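Local coordinates for protein putative decarboxylase involved in desferrioxamine biosynthesis (Erwinia amylovora, PDB 5O5C) that probably decarboxylates lysine with pyridoxal 5'-phosphate as cofactor, supplying cadaverine for biosynthesis of the siderophore desferrioxamine E, at residues C112-S118 with F332-V336; W151-I156 with L305-E309; A300-G304 with H329-F333. One frame throughout, in Å; residues are numbered along the deposited sequence.

Contact 1: residues C112-S118 with F332-V336; sequences CPVVLPS and FFQTV
S118 swings OG anti to its own N (chi1 -152°), while Q334 folds back at chi2 (-46°), and the hydroxyl meets the amide oxygen. In this aspartate aminotransferase-type (fold type I) enzyme, the contact seats the loop after the short helix 328-331, which carries the predicted cofactor lysine K330, against the start of helix 116-128. S118 OG donates to Q334 OE1 at 2.8 Å, approaching from well above the carbonyl plane, and accepts from T335 N at 3.1 Å. Both ends of the hydroxyl are therefore used. Q334 NE2 bonds F332 O at 2.8 Å, close to the amide plane, and also meets T391, so the buried amide is held against rotation. V115 N reaches F333 O at 2.9 Å, using a lone pair of the carbonyl oxygen. V115 CG1 then packs on F333 CB at 3.5 Å, and V114 CG2 lies against T335 CG2. The hydroxyl of T335 turns elsewhere, to K387, and V115 is backed by F27 of the second subunit. C112 rests SG beside F333 CA, 3.7 Å away. The F333 ring takes P113 O at its edge, in the ring plane, with CD1 3.1 Å from that oxygen.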
loop_
_atom_site.group_PDB
_atom_site.type_symbol
_atom_site.label_atom_id
_atom_site.label_comp_id
_atom_site.label_asym_id
_atom_site.label_seq_id
_atom_site.Cartn_x
_atom_site.Cartn_y
_atom_site.Cartn_z
ATOM N N CYS B 112 -5.247 10.299 13.088
ATOM C CA CYS B 112 -5.302 11.731 13.109
ATOM C C CYS B 112 -6.547 12.302 12.390
ATOM O O CYS B 112 -7.003 11.777 11.395
ATOM C CB CYS B 112 -3.994 12.294 12.542
ATOM S SG CYS B 112 -3.584 11.711 10.869
ATOM N N PRO B 113 -7.053 13.449 12.852
ATOM C CA PRO B 113 -7.870 14.184 11.879
ATOM C C PRO B 113 -7.063 14.570 10.654
ATOM O O PRO B 113 -5.816 14.753 10.706
ATOM C CB PRO B 113 -8.324 15.451 12.617
ATOM C CG PRO B 113 -7.734 15.384 13.983
ATOM C CD PRO B 113 -6.780 14.215 14.064
ATOM N N VAL B 114 -7.772 14.752 9.573
ATOM C CA VAL B 114 -7.138 15.028 8.321
ATOM C C VAL B 114 -7.342 16.513 8.049
ATOM O O VAL B 114 -8.281 17.101 8.604
ATOM C CB VAL B 114 -7.690 14.136 7.191
ATOM C CG1 VAL B 114 -9.230 14.041 7.217
ATOM C CG2 VAL B 114 -7.235 14.670 5.863
ATOM N N VAL B 115 -6.409 17.093 7.265
ATOM C CA VAL B 115 -6.502 18.462 6.719
ATOM C C VAL B 115 -6.965 18.522 5.262
ATOM O O VAL B 115 -6.672 17.594 4.434
ATOM C CB VAL B 115 -5.151 19.274 6.860
ATOM C CG1 VAL B 115 -4.723 19.353 8.316
ATOM C CG2 VAL B 115 -4.016 18.695 6.031
ATOM N N LEU B 116 -7.637 19.642 4.966
ATOM C CA LEU B 116 -8.270 19.941 3.665
ATOM C C LEU B 116 -7.389 19.738 2.443
ATOM O O LEU B 116 -7.851 19.099 1.475
ATOM C CB LEU B 116 -8.904 21.326 3.651
ATOM C CG LEU B 116 -10.187 21.476 4.496
ATOM C CD1 LEU B 116 -10.528 22.959 4.669
ATOM C CD2 LEU B 116 -11.347 20.625 3.967
ATOM N N PRO B 117 -6.115 20.207 2.468
ATOM C CA PRO B 117 -5.285 19.925 1.292
ATOM C C PRO B 117 -4.986 18.461 1.003
ATOM O O PRO B 117 -4.568 18.137 -0.110
ATOM C CB PRO B 117 -4.001 20.702 1.565
ATOM C CG PRO B 117 -4.373 21.739 2.544
ATOM C CD PRO B 117 -5.403 21.087 3.404
ATOM N N SER B 118 -5.220 17.587 1.985
ATOM C CA SER B 118 -5.112 16.161 1.787
ATOM C C SER B 118 -6.284 15.627 0.970
ATOM O O SER B 118 -6.084 14.793 0.037
ATOM C CB SER B 118 -5.074 15.466 3.122
ATOM O OG SER B 118 -4.373 14.269 3.066
ATOM N N PHE B 332 1.126 13.939 10.397
ATOM C CA PHE B 332 0.959 15.071 9.489
ATOM C C PHE B 332 -0.450 15.275 8.956
ATOM O O PHE B 332 -0.617 15.969 7.960
ATOM C CB PHE B 332 1.931 14.958 8.326
ATOM C CG PHE B 332 3.355 15.152 8.718
ATOM C CD1 PHE B 332 4.057 14.156 9.407
ATOM C CD2 PHE B 332 4.015 16.311 8.385
ATOM C CE1 PHE B 332 5.361 14.354 9.763
ATOM C CE2 PHE B 332 5.313 16.492 8.721
ATOM C CZ PHE B 332 5.979 15.533 9.451
ATOM N N PHE B 333 -1.478 14.732 9.626
ATOM C CA PHE B 333 -2.921 14.984 9.212
ATOM C C PHE B 333 -3.232 14.684 7.721
ATOM O O PHE B 333 -4.076 15.357 7.068
ATOM C CB PHE B 333 -3.302 16.409 9.587
ATOM C CG PHE B 333 -2.835 16.795 10.957
ATOM C CD1 PHE B 333 -3.529 16.416 12.066
ATOM C CD2 PHE B 333 -1.639 17.473 11.129
ATOM C CE1 PHE B 333 -3.066 16.682 13.333
ATOM C CE2 PHE B 333 -1.174 17.761 12.395
ATOM C CZ PHE B 333 -1.892 17.357 13.501
ATOM N N GLN B 334 -2.534 13.686 7.187
ATOM C CA GLN B 334 -2.744 13.197 5.825
ATOM C C GLN B 334 -3.516 11.916 5.824
ATOM O O GLN B 334 -3.320 11.086 6.679
ATOM C CB GLN B 334 -1.432 12.908 5.169
ATOM C CG GLN B 334 -0.601 14.089 4.985
ATOM C CD GLN B 334 -1.302 15.327 4.424
ATOM O OE1 GLN B 334 -1.816 15.357 3.280
ATOM N NE2 GLN B 334 -1.327 16.363 5.238
ATOM N N THR B 335 -4.385 11.754 4.848
ATOM C CA THR B 335 -5.204 10.548 4.725
ATOM C C THR B 335 -4.289 9.305 4.514
ATOM O O THR B 335 -3.142 9.424 4.107
ATOM C CB THR B 335 -6.181 10.602 3.525
ATOM O OG1 THR B 335 -5.442 10.492 2.294
ATOM C CG2 THR B 335 -6.988 11.854 3.500
ATOM N N VAL B 336 -4.800 8.141 4.879
ATOM C CA VAL B 336 -4.141 6.866 4.598
ATOM C C VAL B 336 -4.296 6.579 3.108
ATOM O O VAL B 336 -5.433 6.727 2.604
ATOM C CB VAL B 336 -4.795 5.731 5.372
ATOM C CG1 VAL B 336 -4.026 4.422 5.142
ATOM C CG2 VAL B 336 -4.871 6.058 6.854
#

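Contact 2: residues W151-I156 with L305-E309; sequences WTLSRI and LLVSE
The guanidinium of R155 presents its edge to L306 O, and W151 CZ2 lies against one of its faces, 3.5 Å from the guanidinium plane and toward the rim, the two planes being inclined and not stacked. One indole face carries R155 CG, 4.2 Å above the ring centre. At the indole edge, near the ring plane, W151 CH2 meets V307 CG1 at 3.9 Å, the two side chains crossing at about a right angle. A bend at chi2 (-95°) turns the arginine back along the indole and brings NH1 to L306 O at 3.1 Å. That bond lies within 8° of the guanidinium plane and uses a lone pair of the carbonyl. The other terminal nitrogen, NH2, makes a salt bridge with D77 of the second subunit, which also takes the W151 NE1 hydrogen bond; R312 brings a second positive charge close to R155 NH1, and D77 probably eases the charge on R155. What is being joined is the C-terminal turn of helix 140-156 and the 3-10 turn that follows strand 294-299 in the large domain of the type I fold. L306 drives into the helix end beside R155: its CD2 lies 3.6 Å from R155 O, and its CD1 branch crosses I156 obliquely, 3.9 Å from I156 CG1. Behind them, I156 and T152 pack on F342 of strand 339-343, and the T152 hydroxyl bonds Y328 OH.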
loop_
_atom_site.group_PDB
_atom_site.type_symbol
_atom_site.label_atom_id
_atom_site.label_comp_id
_atom_site.label_asym_id
_atom_site.label_seq_id
_atom_site.Cartn_x
_atom_site.Cartn_y
_atom_site.Cartn_z
ATOM N N TRP B 151 12.560 17.396 0.618
ATOM C CA TRP B 151 12.139 18.275 1.723
ATOM C C TRP B 151 12.120 17.549 3.082
ATOM O O TRP B 151 12.539 18.106 4.108
ATOM C CB TRP B 151 10.764 18.883 1.442
ATOM C CG TRP B 151 10.181 19.707 2.587
ATOM C CD1 TRP B 151 10.403 21.033 2.810
ATOM C CD2 TRP B 151 9.260 19.274 3.619
ATOM N NE1 TRP B 151 9.720 21.445 3.927
ATOM C CE2 TRP B 151 8.993 20.402 4.437
ATOM C CE3 TRP B 151 8.669 18.047 3.950
ATOM C CZ2 TRP B 151 8.155 20.351 5.572
ATOM C CZ3 TRP B 151 7.819 17.989 5.094
ATOM C CH2 TRP B 151 7.574 19.152 5.883
ATOM N N THR B 152 11.611 16.324 3.104
ATOM C CA THR B 152 11.623 15.544 4.352
ATOM C C THR B 152 13.048 15.276 4.799
ATOM O O THR B 152 13.417 15.466 5.954
ATOM C CB THR B 152 10.813 14.240 4.220
ATOM O OG1 THR B 152 9.491 14.581 3.830
ATOM C CG2 THR B 152 10.737 13.586 5.520
ATOM N N LEU B 153 13.870 14.853 3.884
ATOM C CA LEU B 153 15.248 14.546 4.237
ATOM C C LEU B 153 16.013 15.785 4.797
ATOM O O LEU B 153 16.870 15.654 5.691
ATOM C CB LEU B 153 15.992 14.030 3.046
ATOM C CG LEU B 153 15.689 12.614 2.584
ATOM C CD1 LEU B 153 16.247 12.551 1.199
ATOM C CD2 LEU B 153 16.324 11.546 3.464
ATOM N N SER B 154 15.692 16.954 4.259
ATOM C CA SER B 154 16.178 18.220 4.809
ATOM C C SER B 154 15.809 18.443 6.263
ATOM O O SER B 154 16.590 19.034 7.019
ATOM C CB SER B 154 15.670 19.383 3.983
ATOM O OG SER B 154 16.258 20.581 4.410
ATOM N N ARG B 155 14.642 17.959 6.671
ATOM C CA ARG B 155 14.173 18.166 8.028
ATOM C C ARG B 155 14.752 17.143 8.956
ATOM O O ARG B 155 14.960 17.445 10.134
ATOM C CB ARG B 155 12.674 18.081 8.050
ATOM C CG ARG B 155 12.026 19.141 7.184
ATOM C CD ARG B 155 11.714 20.256 8.059
ATOM N NE ARG B 155 11.146 21.412 7.414
ATOM C CZ ARG B 155 10.394 22.292 8.061
ATOM N NH1 ARG B 155 10.084 22.110 9.340
ATOM N NH2 ARG B 155 9.993 23.378 7.444
ATOM N N ILE B 156 14.997 15.928 8.448
ATOM C CA ILE B 156 15.647 14.894 9.259
ATOM C C ILE B 156 17.107 15.259 9.506
ATOM O O ILE B 156 17.655 14.961 10.588
ATOM C CB ILE B 156 15.595 13.523 8.580
ATOM C CG1 ILE B 156 14.193 12.947 8.633
ATOM C CG2 ILE B 156 16.558 12.513 9.200
ATOM C CD1 ILE B 156 13.951 11.903 7.540
ATOM N N LEU B 305 7.490 15.869 14.990
ATOM C CA LEU B 305 8.401 16.843 15.581
ATOM C C LEU B 305 9.330 17.498 14.556
ATOM O O LEU B 305 9.940 18.539 14.862
ATOM C CB LEU B 305 9.197 16.197 16.706
ATOM C CG LEU B 305 8.437 15.666 17.904
ATOM C CD1 LEU B 305 9.375 14.906 18.826
ATOM C CD2 LEU B 305 7.742 16.804 18.629
ATOM N N LEU B 306 9.410 16.925 13.339
ATOM C CA LEU B 306 10.190 17.502 12.251
ATOM C C LEU B 306 9.662 18.831 11.789
ATOM O O LEU B 306 10.393 19.589 11.121
ATOM C CB LEU B 306 10.259 16.557 11.037
ATOM C CG LEU B 306 10.938 15.219 11.219
ATOM C CD1 LEU B 306 10.805 14.438 9.927
ATOM C CD2 LEU B 306 12.399 15.371 11.619
ATOM N N VAL B 307 8.402 19.119 12.117
ATOM C CA VAL B 307 7.769 20.424 11.818
ATOM C C VAL B 307 7.508 21.343 13.023
ATOM O O VAL B 307 6.902 22.393 12.846
ATOM C CB VAL B 307 6.459 20.276 11.010
ATOM C CG1 VAL B 307 6.761 19.834 9.593
ATOM C CG2 VAL B 307 5.461 19.338 11.651
ATOM N N SER B 308 8.006 21.001 14.211
ATOM C CA SER B 308 7.769 21.817 15.409
ATOM C C SER B 308 8.905 22.825 15.596
ATOM O O SER B 308 10.090 22.444 15.645
ATOM C CB SER B 308 7.622 20.933 16.644
ATOM O OG SER B 308 7.375 21.689 17.820
ATOM N N GLU B 309 8.525 24.104 15.619
ATOM C CA GLU B 309 9.415 25.242 15.911
ATOM C C GLU B 309 10.355 25.002 17.087
ATOM O O GLU B 309 11.542 25.299 16.981
ATOM C CB GLU B 309 8.583 26.523 16.192
ATOM C CG GLU B 309 7.574 26.424 17.369
ATOM C CD GLU B 309 7.045 27.776 17.846
ATOM O OE1 GLU B 309 6.651 28.613 17.004
ATOM O OE2 GLU B 309 7.003 28.002 19.079
#

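Contact 3: residues A300-G304 with H329-F333; sequences AYGCG and HKSFF. With PLP (pyridoxal-5'-phosphate), chain H.
One hydrogen bond ties the two segments directly: S331 OG donates to Y301 O over a short 2.5 Å, in the carbonyl plane and on a lone pair. With chi1 at -49°, OG stands beside the serine N and also sits at the edge of the Y301 ring, near its plane; the phenol end of Y301 bonds T433 N. A second hydrogen bond reaches the cofactor, from H329 NE2 to phosphate oxygen O2P of PLP at 2.9 Å. The imidazole meets that oxygen edge-on, and its ND1 is paired with C338 N, which fixes the ring's rotation. Apolar and sulfur contacts come next. C303 points SG at the edge of the F332 ring, 3.6 Å from CE1, a cysteine sulfur-aromatic contact, and C303 O lies close to CZ of the same ring. G304, having no side chain, lets S331 CB come to 3.6 Å from its N. A300 CB lies over one face of the pyridine, toward the N1-C2 side, 3.4 Å from C2. K330 runs out extended to the cofactor, its NZ only 2.1 Å from PLP C4A, too near for unbonded atoms; this residue is the predicted Schiff-base lysine, but no link is modelled. The two segments leave the C-terminal ends of parallel neighbouring strands 294-299 and 323-327, C303 packs on V326, and helix 397-420 also packs here, with F404 on S331 and L400 on F332.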
loop_
_atom_site.group_PDB
_atom_site.type_symbol
_atom_site.label_atom_id
_atom_site.label_comp_id
_atom_site.label_asym_id
_atom_site.label_seq_id
_atom_site.Cartn_x
_atom_site.Cartn_y
_atom_site.Cartn_z
ATOM N N ALA B 300 7.533 6.627 13.118
ATOM C CA ALA B 300 6.283 6.618 12.424
ATOM C C ALA B 300 5.353 7.630 13.070
ATOM O O ALA B 300 4.639 8.392 12.385
ATOM C CB ALA B 300 5.686 5.209 12.426
ATOM N N TYR B 301 5.403 7.665 14.391
ATOM C CA TYR B 301 4.632 8.588 15.192
ATOM C C TYR B 301 5.439 9.855 15.402
ATOM O O TYR B 301 4.941 10.971 15.204
ATOM C CB TYR B 301 4.283 7.878 16.503
ATOM C CG TYR B 301 3.556 8.632 17.599
ATOM C CD1 TYR B 301 2.809 9.791 17.363
ATOM C CD2 TYR B 301 3.572 8.122 18.887
ATOM C CE1 TYR B 301 2.135 10.421 18.404
ATOM C CE2 TYR B 301 2.947 8.757 19.940
ATOM C CZ TYR B 301 2.229 9.890 19.702
ATOM O OH TYR B 301 1.616 10.456 20.790
ATOM N N GLY B 302 6.685 9.684 15.797
ATOM C CA GLY B 302 7.536 10.829 16.187
ATOM C C GLY B 302 7.845 11.890 15.148
ATOM O O GLY B 302 8.148 13.035 15.506
ATOM N N CYS B 303 7.773 11.521 13.875
ATOM C CA CYS B 303 8.097 12.420 12.757
ATOM C C CYS B 303 7.346 13.774 12.799
ATOM O O CYS B 303 7.848 14.789 12.256
ATOM C CB CYS B 303 7.814 11.718 11.397
ATOM S SG CYS B 303 6.097 11.203 11.354
ATOM N N GLY B 304 6.225 13.839 13.514
ATOM C CA GLY B 304 5.537 15.125 13.721
ATOM C C GLY B 304 6.449 16.239 14.254
ATOM O O GLY B 304 6.247 17.379 13.981
ATOM N N HIS B 329 0.548 9.912 7.555
ATOM C CA HIS B 329 -0.809 9.529 7.907
ATOM C C HIS B 329 -1.124 9.264 9.420
ATOM O O HIS B 329 -2.266 8.909 9.717
ATOM C CB HIS B 329 -1.313 8.377 7.023
ATOM C CG HIS B 329 -0.680 7.050 7.287
ATOM N ND1 HIS B 329 -0.212 6.224 6.273
ATOM C CD2 HIS B 329 -0.465 6.379 8.443
ATOM C CE1 HIS B 329 0.282 5.126 6.801
ATOM N NE2 HIS B 329 0.128 5.184 8.105
ATOM N N LYS B 330 -0.116 9.342 10.311
ATOM C CA LYS B 330 -0.318 9.555 11.775
ATOM C C LYS B 330 -0.090 10.992 12.306
ATOM O O LYS B 330 -0.882 11.497 13.071
ATOM C CB LYS B 330 0.616 8.649 12.550
ATOM C CG LYS B 330 0.391 7.189 12.240
ATOM C CD LYS B 330 1.323 6.287 13.001
ATOM C CE LYS B 330 0.578 4.982 13.101
ATOM N NZ LYS B 330 1.439 4.034 13.761
ATOM N N SER B 331 1.016 11.622 11.946
ATOM C CA SER B 331 1.400 12.865 12.561
ATOM C C SER B 331 1.377 14.088 11.693
ATOM O O SER B 331 1.573 15.159 12.225
ATOM C CB SER B 331 2.775 12.726 13.234
ATOM O OG SER B 331 2.790 11.559 14.027
ATOM N N PHE B 332 1.126 13.939 10.397
ATOM C CA PHE B 332 0.959 15.071 9.489
ATOM C C PHE B 332 -0.450 15.275 8.956
ATOM O O PHE B 332 -0.617 15.969 7.960
ATOM C CB PHE B 332 1.931 14.958 8.326
ATOM C CG PHE B 332 3.355 15.152 8.718
ATOM C CD1 PHE B 332 4.057 14.156 9.407
ATOM C CD2 PHE B 332 4.015 16.311 8.385
ATOM C CE1 PHE B 332 5.361 14.354 9.763
ATOM C CE2 PHE B 332 5.313 16.492 8.721
ATOM C CZ PHE B 332 5.979 15.533 9.451
ATOM N N PHE B 333 -1.478 14.732 9.626
ATOM C CA PHE B 333 -2.921 14.984 9.212
ATOM C C PHE B 333 -3.232 14.684 7.721
ATOM O O PHE B 333 -4.076 15.357 7.068
ATOM C CB PHE B 333 -3.302 16.409 9.587
ATOM C CG PHE B 333 -2.835 16.795 10.957
ATOM C CD1 PHE B 333 -3.529 16.416 12.066
ATOM C CD2 PHE B 333 -1.639 17.473 11.129
ATOM C CE1 PHE B 333 -3.066 16.682 13.333
ATOM C CE2 PHE B 333 -1.174 17.761 12.395
ATOM C CZ PHE B 333 -1.892 17.357 13.501
HETATM N N1 PLP H . 6.092 2.083 13.823
HETATM C C2 PLP H . 5.510 2.761 14.834
HETATM C C2A PLP H . 6.346 3.471 15.857
HETATM C C3 PLP H . 4.043 2.807 14.903
HETATM O O3 PLP H . 3.391 3.480 15.908
HETATM C C4 PLP H . 3.318 2.091 13.825
HETATM C C4A PLP H . 1.841 2.003 13.824
HETATM C C5 PLP H . 4.067 1.388 12.782
HETATM C C6 PLP H . 5.445 1.405 12.860
HETATM C C5A PLP H . 3.326 0.646 11.693
HETATM O O4P PLP H . 2.767 1.694 10.885
HETATM P P PLP H . 1.685 1.532 9.697
HETATM O O1P PLP H . 0.401 1.224 10.400
HETATM O O2P PLP H . 1.627 2.903 9.073
HETATM O O3P PLP H . 2.098 0.463 8.748
#

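Contacts 1 and 3 share F332 and F333 and lie with centres about 10 Å apart, so the cofactor-binding turn at 329-333 runs straight into the loop held by 112-118. C112 joins them physically: its SG is 3.3 Å from H329 O. Contact 2 lies farther from the cofactor, with the L306 side chain about 13 Å from PLP. It continues the 3-10 segment of contact 3, and V307 CG1 touches F332 CE2 at 3.7 Å, so the F332 ring bridges contacts 2 and 3, while its backbone O serves contact 1. Only contact 3 meets PLP, while all three touch the second subunit, whose T380 adds a hydrogen bond to the same cofactor.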